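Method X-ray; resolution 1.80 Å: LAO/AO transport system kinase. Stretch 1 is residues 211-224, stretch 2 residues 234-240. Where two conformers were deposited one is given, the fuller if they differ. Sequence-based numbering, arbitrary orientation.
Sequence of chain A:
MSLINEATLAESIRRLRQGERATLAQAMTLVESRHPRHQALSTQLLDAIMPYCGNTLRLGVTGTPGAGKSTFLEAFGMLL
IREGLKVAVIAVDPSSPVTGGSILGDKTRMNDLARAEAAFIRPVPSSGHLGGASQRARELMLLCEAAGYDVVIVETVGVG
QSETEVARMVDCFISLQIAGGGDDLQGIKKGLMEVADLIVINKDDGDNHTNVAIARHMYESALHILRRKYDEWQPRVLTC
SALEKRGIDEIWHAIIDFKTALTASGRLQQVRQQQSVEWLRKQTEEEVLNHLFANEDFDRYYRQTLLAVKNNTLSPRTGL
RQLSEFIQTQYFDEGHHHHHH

Stretch 1, residues 211-224: NVAIARHMYESALH
Stretch 2 (234-240) QPRVLTC

Residues 211-224 are part of a longer α-helix, with phi/psi near -62/-43, shifting to -74/-22 at Leu223 and -80/-31 at His224. Stretch 2 enters through Gln234 (-82/119) and Pro235 (-54/144, C-gamma exo) and becomes a β-strand over 236-239. Helix and strand run antiparallel (171°), their axes 8.1 Å apart at closest approach. In the register, Glu220 CA lies 5.9 Å from Val237 CA and Leu223 CA 6.2 Å from Pro235 CA.

Strand alternation turns Val237 and Thr239 toward the helix and Arg236 and Leu238 away; Pro235, just before the strand, also points toward the helix. Val237, chi1 t, is the most covered residue: its CG2 lies 3.6 Å from Leu223 CD1 and 4.0 Å from Tyr219 CB. Tyr219 (chi1 m, chi2 -80°) offers this CB but carries its ring away from the strand. Leu223 adopts m,t, which also places CD2 3.8 Å from Pro235 CB. At the other end, Val212 (t) sets CG1 3.5 Å from CG2 of Thr239 (p), whose OG1 is hydrogen-bonded elsewhere in the structure.

Arg216 starts sideways, but its extended chain (chi1 t, chi2 -146°, chi3 156°, chi4 -94°) reaches the strand. Arg216 CG packs 3.6 Å from Val237 CG1, Arg216 NE donates to Val237 O at 2.9 Å, and Val237 CB lies over one guanidinium face. One turn on, Glu220, extended (t,t) with chi3 62°, places its carboxylate beside the guanidinium: Arg216 NH2 donates to Glu220 OE1 at 2.9 Å within a salt bridge. A water donates to Glu220 OE2 (2.8 Å) and accepts from Val237 N (3.0 Å).

Gln234 points toward the helix at CB, and t,p with chi3 52° places NE2 to donate to Leu223 O at 2.8 Å. His224 points away at CB, yet chi1 m and chi2 -172° bring ring atom CD2 to 4.0 Å from Gln234 CG. A second water lies 2.9 Å from His224 NE2 and donates to Pro235 O at 2.8 Å.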

# COMPACT_ATOMS: atom_id res chain seq x y z
N ASN A 211 -20.10 -25.79 2.51
CA ASN A 211 -19.22 -24.79 3.16
C ASN A 211 -18.10 -24.34 2.22
O ASN A 211 -17.81 -23.14 2.14
CB ASN A 211 -18.68 -25.32 4.50
CG ASN A 211 -19.77 -25.41 5.57
OD1 ASN A 211 -20.70 -24.59 5.59
ND2 ASN A 211 -19.66 -26.40 6.46
N VAL A 212 -17.51 -25.29 1.50
CA VAL A 212 -16.47 -25.01 0.50
C VAL A 212 -17.03 -24.17 -0.67
O VAL A 212 -16.41 -23.19 -1.11
CB VAL A 212 -15.83 -26.31 -0.03
CG1 VAL A 212 -14.96 -26.07 -1.25
CG2 VAL A 212 -15.04 -27.04 1.08
N ALA A 213 -18.21 -24.55 -1.16
CA ALA A 213 -18.84 -23.80 -2.27
C ALA A 213 -19.14 -22.35 -1.90
O ALA A 213 -19.00 -21.44 -2.74
CB ALA A 213 -20.12 -24.49 -2.74
N ILE A 214 -19.55 -22.12 -0.65
CA ILE A 214 -19.87 -20.78 -0.18
C ILE A 214 -18.58 -19.94 -0.07
O ILE A 214 -18.55 -18.78 -0.50
CB ILE A 214 -20.67 -20.82 1.17
CG1 ILE A 214 -22.09 -21.37 0.90
CG2 ILE A 214 -20.75 -19.41 1.83
CD1 ILE A 214 -22.84 -21.78 2.18
N ALA A 215 -17.53 -20.54 0.48
CA ALA A 215 -16.25 -19.83 0.57
C ALA A 215 -15.71 -19.50 -0.84
O ALA A 215 -15.28 -18.38 -1.13
CB ALA A 215 -15.23 -20.68 1.37
N ARG A 216 -15.75 -20.48 -1.73
CA ARG A 216 -15.28 -20.29 -3.09
C ARG A 216 -16.06 -19.14 -3.75
O ARG A 216 -15.48 -18.26 -4.39
CB ARG A 216 -15.47 -21.59 -3.87
CG ARG A 216 -14.80 -21.52 -5.20
CD ARG A 216 -15.53 -22.28 -6.27
NE ARG A 216 -15.11 -21.65 -7.50
CZ ARG A 216 -15.77 -20.67 -8.10
NH1 ARG A 216 -15.27 -20.15 -9.20
NH2 ARG A 216 -16.94 -20.24 -7.62
N HIS A 217 -17.38 -19.15 -3.57
CA HIS A 217 -18.24 -18.09 -4.14
C HIS A 217 -17.87 -16.68 -3.63
O HIS A 217 -17.84 -15.73 -4.41
CB HIS A 217 -19.70 -18.39 -3.82
CG HIS A 217 -20.66 -17.48 -4.51
ND1 HIS A 217 -21.10 -17.71 -5.80
CD2 HIS A 217 -21.25 -16.33 -4.10
CE1 HIS A 217 -21.93 -16.74 -6.15
NE2 HIS A 217 -22.04 -15.90 -5.14
N MET A 218 -17.58 -16.58 -2.33
CA MET A 218 -17.28 -15.31 -1.68
C MET A 218 -16.01 -14.68 -2.27
O MET A 218 -16.01 -13.51 -2.68
CB MET A 218 -17.15 -15.51 -0.15
CG MET A 218 -16.79 -14.22 0.60
SD MET A 218 -16.48 -14.52 2.36
CE MET A 218 -15.05 -15.56 2.34
N TYR A 219 -14.92 -15.46 -2.33
CA TYR A 219 -13.67 -14.97 -2.94
C TYR A 219 -13.88 -14.57 -4.39
O TYR A 219 -13.37 -13.54 -4.85
CB TYR A 219 -12.55 -16.02 -2.83
CG TYR A 219 -12.01 -16.06 -1.44
CD1 TYR A 219 -11.08 -15.11 -1.01
CD2 TYR A 219 -12.44 -17.02 -0.52
CE1 TYR A 219 -10.59 -15.11 0.29
CE2 TYR A 219 -11.95 -17.02 0.80
CZ TYR A 219 -11.03 -16.04 1.18
OH TYR A 219 -10.51 -16.01 2.45
N GLU A 220 -14.66 -15.37 -5.10
CA GLU A 220 -14.93 -15.08 -6.50
C GLU A 220 -15.71 -13.78 -6.66
O GLU A 220 -15.43 -13.00 -7.58
CB GLU A 220 -15.65 -16.26 -7.16
CG GLU A 220 -15.69 -16.19 -8.67
CD GLU A 220 -16.30 -17.45 -9.26
OE1 GLU A 220 -17.49 -17.72 -8.96
OE2 GLU A 220 -15.60 -18.14 -10.03
N SER A 221 -16.68 -13.52 -5.78
CA SER A 221 -17.42 -12.28 -5.86
C SER A 221 -16.45 -11.10 -5.76
O SER A 221 -16.49 -10.20 -6.60
CB SER A 221 -18.47 -12.16 -4.73
OG SER A 221 -19.46 -13.20 -4.85
N ALA A 222 -15.57 -11.14 -4.76
CA ALA A 222 -14.59 -10.06 -4.56
C ALA A 222 -13.69 -9.92 -5.81
O ALA A 222 -13.48 -8.81 -6.31
CB ALA A 222 -13.74 -10.34 -3.32
N LEU A 223 -13.20 -11.03 -6.32
CA LEU A 223 -12.23 -10.99 -7.44
C LEU A 223 -12.86 -10.64 -8.80
O LEU A 223 -12.16 -10.19 -9.71
CB LEU A 223 -11.42 -12.29 -7.49
CG LEU A 223 -10.42 -12.46 -6.33
CD1 LEU A 223 -9.96 -13.94 -6.22
CD2 LEU A 223 -9.23 -11.49 -6.45
N HIS A 224 -14.16 -10.86 -8.94
CA HIS A 224 -14.88 -10.43 -10.13
C HIS A 224 -15.23 -8.93 -10.09
O HIS A 224 -15.27 -8.30 -11.13
CB HIS A 224 -16.13 -11.30 -10.34
CG HIS A 224 -15.83 -12.67 -10.89
ND1 HIS A 224 -16.82 -13.53 -11.30
CD2 HIS A 224 -14.65 -13.30 -11.13
CE1 HIS A 224 -16.27 -14.65 -11.75
NE2 HIS A 224 -14.96 -14.54 -11.66
N GLN A 234 -8.25 -12.33 -15.26
CA GLN A 234 -9.25 -12.35 -14.19
C GLN A 234 -8.80 -13.42 -13.19
O GLN A 234 -8.66 -14.59 -13.57
CB GLN A 234 -10.68 -12.69 -14.69
CG GLN A 234 -11.77 -12.25 -13.66
CD GLN A 234 -12.01 -10.72 -13.67
OE1 GLN A 234 -12.25 -10.12 -14.73
NE2 GLN A 234 -11.94 -10.08 -12.51
N PRO A 235 -8.53 -13.02 -11.92
CA PRO A 235 -8.16 -14.04 -10.92
C PRO A 235 -9.20 -15.16 -10.83
O PRO A 235 -10.41 -14.90 -10.97
CB PRO A 235 -8.11 -13.25 -9.61
CG PRO A 235 -7.76 -11.84 -10.04
CD PRO A 235 -8.49 -11.66 -11.36
N ARG A 236 -8.75 -16.39 -10.62
CA ARG A 236 -9.65 -17.55 -10.55
C ARG A 236 -9.65 -18.13 -9.16
O ARG A 236 -8.64 -18.06 -8.45
CB ARG A 236 -9.22 -18.64 -11.54
CG ARG A 236 -9.21 -18.19 -12.98
CD ARG A 236 -8.83 -19.34 -13.91
NE ARG A 236 -8.71 -18.87 -15.28
CZ ARG A 236 -8.29 -19.61 -16.30
NH1 ARG A 236 -8.00 -20.90 -16.12
NH2 ARG A 236 -8.18 -19.06 -17.51
N VAL A 237 -10.79 -18.70 -8.78
CA VAL A 237 -10.95 -19.32 -7.48
C VAL A 237 -11.39 -20.76 -7.73
O VAL A 237 -12.45 -21.01 -8.33
CB VAL A 237 -12.00 -18.58 -6.61
CG1 VAL A 237 -12.06 -19.17 -5.20
CG2 VAL A 237 -11.69 -17.08 -6.54
N LEU A 238 -10.55 -21.69 -7.28
CA LEU A 238 -10.77 -23.12 -7.52
C LEU A 238 -10.86 -23.87 -6.19
O LEU A 238 -10.45 -23.36 -5.17
CB LEU A 238 -9.66 -23.70 -8.40
CG LEU A 238 -9.46 -23.06 -9.78
CD1 LEU A 238 -8.43 -23.81 -10.60
CD2 LEU A 238 -10.78 -22.98 -10.54
N THR A 239 -11.43 -25.07 -6.23
CA THR A 239 -11.44 -25.92 -5.05
C THR A 239 -10.75 -27.24 -5.39
O THR A 239 -10.67 -27.64 -6.57
CB THR A 239 -12.87 -26.25 -4.56
OG1 THR A 239 -13.49 -27.13 -5.51
CG2 THR A 239 -13.73 -24.95 -4.34
N CYS A 240 -10.28 -27.93 -4.35
CA CYS A 240 -9.62 -29.22 -4.53
C CYS A 240 -9.74 -30.07 -3.28
O CYS A 240 -10.15 -29.59 -2.23
CB CYS A 240 -8.14 -29.05 -4.92
SG CYS A 240 -7.08 -28.25 -3.68
O HOH W 1 -12.96 -18.37 -10.79
O HOH W 2 -12.62 -16.06 -12.25
O HOH W 3 -12.63 -7.07 -12.51